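Local coordinates for protein dihydroorotase (Saccharomyces cerevisiae S288C, PDB 6L0A) that uses two zinc ions to interconvert N-carbamoyl-L-aspartate and dihydroorotate, the third step of de novo pyrimidine biosynthesis, at residues C[179-183]-C[184-188]; C[246-250]-C[251-255]. All coordinates share one frame; numbering follows the deposited sequence.

Contact 1: C[179-183]-C[184-188]; sequences EHCTS and ESAIK. With ZN (zinc ion), chain L.
Ser183 caps the first turn of the helix that it starts, and does so through two acceptors. Its OG accepts from Ala186 N at 3.0 Å, the capping bond of an N-cap residue, and its carbonyl O accepts from Ile187 N at 3.1 Å, a nearly straight bond with an N-H...O angle of 163°. The OG can reach forward because it stands between the backbone N and the carbonyl carbon (chi1 68°), which also brings it to 3.4 Å from Ala186 CB. The same hydroxyl is hydrogen-bonded to Glu157 OE1, so the cap is itself held by helix 156-170.

Beside the cap the contact is apolar. Cys181, two residues before the cap, turns its side chain toward the helix, and SG meets Ala186 CB at 4.0 Å. The end of the Ile187 side chain, CD1, comes up to Cys181 CB at 4.1 Å, while strand 205-209 supplies Ala207 and Leu209 against the same cysteine.

All this belongs to a strand-to-helix connection of the TIM-barrel amidohydrolase fold: the chain leaves strand 175-178, passes the metal centre and enters helix 184-193.

Metal binding falls to His180 on that loop. Its NE2 binds zinc at 2.1 Å, and His137 ND1 is a ligand of the same ion. Glu179 CB sits 3.9 Å above the plane of the His180 imidazole, over its centre. The buried carboxylate of Glu179 is hydrogen-bonded to His14, Asn135 and Thr208, the first a ligand of the other zinc.

Contact 2: C[246-250]-C[251-255]; sequences AVSGK and PYFFF
Lys250 to Phe253 make a type I beta turn, closed by a weak hydrogen bond from Phe253 N to Lys250 O at 3.5 Å. Just before it, Ser248 OG accepts from Lys250 N at 3.0 Å, forming an ST turn; the same hydroxyl is hydrogen-bonded to Ala245 O in the preceding helix.

Lys250 and Tyr252 run side by side in the same direction. Lys250 CB lies over one face of the phenol, 3.9 Å from the Tyr252 ring centroid and 18° off its normal, a CH-pi contact. The bend at chi2 (-51°) keeps the lysine CD beside the hydroxyl, so that Lys250 CG and CD come to 3.2 Å and 3.3 Å from Tyr252 OH before the chain leaves the ring. Phe253 turns its side chain toward the 246-250 loop and presents a ring edge to Ser248, with Phe253 CD2 3.9 Å from Ser248 OG. Tyr252 CD2 stands 3.6 Å above one face of the Phe253 ring, toward its rim.

The turn leads from helix 236-246 into strand 253-255, with Tyr252 and Phe253 packed on helix 184-193, Pro251 against Phe307 of helix 300-312, and Phe254 hydrogen-bonded through its backbone to strand 205-209.

In the fold
Contact 1 comes first along the chain and contact 2 well after it; strand 205-209 and most of helix 236-246 come between them, and their centres are 12 Å apart. They meet directly where Ile187 CD1 packs on Phe253 CE1 at 3.7 Å. In the parallel sheet 133-136, 175-178, 205-209, 253-255, contact 1 follows the second strand and contact 2 leads into the fourth. Helix 236-246 touches contact 1 and runs into contact 2, while helix 184-193 begins in contact 1 and packs on contact 2. Contact 1 thus belongs to the zinc- and malate-binding, C-terminal end of the barrel strands, whereas contact 2 is structural packing at the opposite end, where strand 253-255 begins.

Contact 1: C[179-183]-C[184-188]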
# COMPACT_ATOMS: atom_id res chain seq x y z
N GLU C 179 18.50 8.67 -6.30
CA GLU C 179 18.11 7.46 -7.01
C GLU C 179 16.59 7.30 -7.00
O GLU C 179 15.90 7.77 -6.09
CB GLU C 179 18.76 6.23 -6.37
CG GLU C 179 20.30 6.23 -6.44
CD GLU C 179 20.82 6.02 -7.85
OE1 GLU C 179 20.05 5.50 -8.68
OE2 GLU C 179 21.99 6.38 -8.14
N HIS C 180 16.08 6.61 -8.02
CA HIS C 180 14.67 6.27 -8.19
C HIS C 180 13.69 7.27 -7.57
O HIS C 180 12.99 6.95 -6.60
CB HIS C 180 14.39 4.85 -7.64
CG HIS C 180 15.05 4.53 -6.33
ND1 HIS C 180 14.95 5.35 -5.22
CD2 HIS C 180 15.79 3.46 -5.95
CE1 HIS C 180 15.62 4.80 -4.22
NE2 HIS C 180 16.14 3.65 -4.63
N CYS C 181 13.63 8.48 -8.15
CA CYS C 181 12.68 9.48 -7.67
C CYS C 181 11.25 8.99 -7.87
O CYS C 181 10.92 8.36 -8.89
CB CYS C 181 12.85 10.81 -8.41
SG CYS C 181 14.30 11.73 -7.91
N THR C 182 10.39 9.33 -6.91
CA THR C 182 9.00 8.89 -7.00
C THR C 182 7.98 10.00 -6.83
O THR C 182 6.79 9.72 -6.97
CB THR C 182 8.72 7.81 -5.96
OG1 THR C 182 9.01 8.33 -4.66
CG2 THR C 182 9.57 6.59 -6.24
N SER C 183 8.39 11.23 -6.51
CA SER C 183 7.44 12.28 -6.16
C SER C 183 7.64 13.51 -7.03
O SER C 183 8.75 13.82 -7.47
CB SER C 183 7.58 12.67 -4.69
OG SER C 183 8.81 13.32 -4.46
N GLU C 184 6.53 14.21 -7.28
CA GLU C 184 6.62 15.51 -7.95
C GLU C 184 7.53 16.45 -7.19
O GLU C 184 8.28 17.23 -7.80
CB GLU C 184 5.23 16.12 -8.11
CG GLU C 184 5.29 17.50 -8.75
CD GLU C 184 3.94 18.16 -8.91
OE1 GLU C 184 3.17 18.16 -7.93
OE2 GLU C 184 3.65 18.66 -10.02
N SER C 185 7.47 16.41 -5.86
CA SER C 185 8.33 17.27 -5.06
C SER C 185 9.79 17.05 -5.39
O SER C 185 10.56 18.01 -5.52
CB SER C 185 8.08 17.04 -3.56
OG SER C 185 6.82 17.56 -3.19
N ALA C 186 10.21 15.79 -5.52
CA ALA C 186 11.60 15.51 -5.84
C ALA C 186 11.96 16.00 -7.23
O ALA C 186 13.05 16.55 -7.43
CB ALA C 186 11.89 14.01 -5.71
N ILE C 187 11.07 15.80 -8.21
CA ILE C 187 11.34 16.27 -9.57
C ILE C 187 11.57 17.78 -9.58
O ILE C 187 12.52 18.27 -10.19
CB ILE C 187 10.19 15.88 -10.52
CG1 ILE C 187 10.10 14.36 -10.69
CG2 ILE C 187 10.37 16.53 -11.89
CD1 ILE C 187 11.44 13.68 -10.96
N LYS C 188 10.70 18.53 -8.89
CA LYS C 188 10.87 19.98 -8.81
C LYS C 188 12.21 20.35 -8.20
O LYS C 188 12.85 21.31 -8.63
CB LYS C 188 9.75 20.60 -7.99
CG LYS C 188 8.41 20.68 -8.67
CD LYS C 188 7.54 21.63 -7.85
CE LYS C 188 6.10 21.48 -8.19
NZ LYS C 188 5.29 22.39 -7.34
ZN ZN L . 16.29 1.97 -3.32

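Contact 2: C[246-250]-C[251-255]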
# COMPACT_ATOMS: atom_id res chain seq x y z
N ALA C 246 10.96 12.00 -17.41
CA ALA C 246 11.71 10.95 -18.10
C ALA C 246 11.82 11.23 -19.60
O ALA C 246 12.83 10.89 -20.23
CB ALA C 246 11.05 9.59 -17.89
N VAL C 247 10.79 11.83 -20.19
CA VAL C 247 10.81 12.15 -21.61
C VAL C 247 11.22 13.59 -21.86
O VAL C 247 11.08 14.08 -22.99
CB VAL C 247 9.45 11.83 -22.26
CG1 VAL C 247 9.13 10.35 -22.12
CG2 VAL C 247 8.35 12.68 -21.65
N SER C 248 11.74 14.29 -20.85
CA SER C 248 12.00 15.71 -20.96
C SER C 248 13.18 16.03 -21.87
O SER C 248 13.30 17.18 -22.33
CB SER C 248 12.25 16.32 -19.57
OG SER C 248 13.51 15.93 -19.04
N GLY C 249 14.06 15.06 -22.14
CA GLY C 249 15.32 15.36 -22.79
C GLY C 249 16.30 16.12 -21.94
O GLY C 249 17.31 16.61 -22.47
N LYS C 250 16.04 16.26 -20.63
CA LYS C 250 16.95 16.96 -19.74
C LYS C 250 18.06 16.02 -19.29
O LYS C 250 17.80 14.86 -18.97
CB LYS C 250 16.20 17.48 -18.51
CG LYS C 250 15.50 18.83 -18.71
CD LYS C 250 16.44 19.88 -19.30
CE LYS C 250 16.00 20.28 -20.70
NZ LYS C 250 17.07 21.03 -21.43
N PRO C 251 19.31 16.49 -19.25
CA PRO C 251 20.44 15.60 -18.95
C PRO C 251 20.56 15.20 -17.48
O PRO C 251 21.45 14.41 -17.16
CB PRO C 251 21.65 16.44 -19.38
CG PRO C 251 21.22 17.84 -19.09
CD PRO C 251 19.74 17.89 -19.41
N TYR C 252 19.71 15.71 -16.59
CA TYR C 252 19.80 15.36 -15.18
C TYR C 252 18.76 14.32 -14.77
O TYR C 252 18.58 14.08 -13.57
CB TYR C 252 19.68 16.61 -14.30
CG TYR C 252 18.71 17.67 -14.78
CD1 TYR C 252 19.14 18.72 -15.58
CD2 TYR C 252 17.37 17.63 -14.41
CE1 TYR C 252 18.26 19.70 -16.01
CE2 TYR C 252 16.48 18.61 -14.84
CZ TYR C 252 16.93 19.64 -15.63
OH TYR C 252 16.05 20.61 -16.06
N PHE C 253 18.09 13.68 -15.74
CA PHE C 253 17.25 12.51 -15.50
C PHE C 253 17.73 11.40 -16.43
O PHE C 253 17.88 11.63 -17.64
CB PHE C 253 15.76 12.80 -15.76
CG PHE C 253 15.18 13.89 -14.89
CD1 PHE C 253 15.09 13.73 -13.52
CD2 PHE C 253 14.71 15.07 -15.46
CE1 PHE C 253 14.57 14.74 -12.73
CE2 PHE C 253 14.17 16.07 -14.67
CZ PHE C 253 14.10 15.90 -13.30
N PHE C 254 17.98 10.21 -15.89
CA PHE C 254 18.30 9.08 -16.75
C PHE C 254 17.88 7.79 -16.06
O PHE C 254 17.43 7.79 -14.92
CB PHE C 254 19.78 9.07 -17.17
CG PHE C 254 20.77 9.22 -16.04
CD1 PHE C 254 21.31 10.46 -15.74
CD2 PHE C 254 21.22 8.11 -15.33
CE1 PHE C 254 22.25 10.60 -14.72
CE2 PHE C 254 22.16 8.25 -14.32
CZ PHE C 254 22.67 9.49 -14.01
N PHE C 255 18.02 6.69 -16.80
CA PHE C 255 17.43 5.41 -16.43
C PHE C 255 18.25 4.69 -15.37
O PHE C 255 19.45 4.47 -15.54
CB PHE C 255 17.32 4.51 -17.66
CG PHE C 255 16.75 3.15 -17.40
CD1 PHE C 255 15.54 3.00 -16.74
CD2 PHE C 255 17.41 2.01 -17.86
CE1 PHE C 255 15.01 1.73 -16.53
CE2 PHE C 255 16.88 0.75 -17.66
CZ PHE C 255 15.67 0.61 -16.99
O HOH W 1 16.31 12.94 -19.27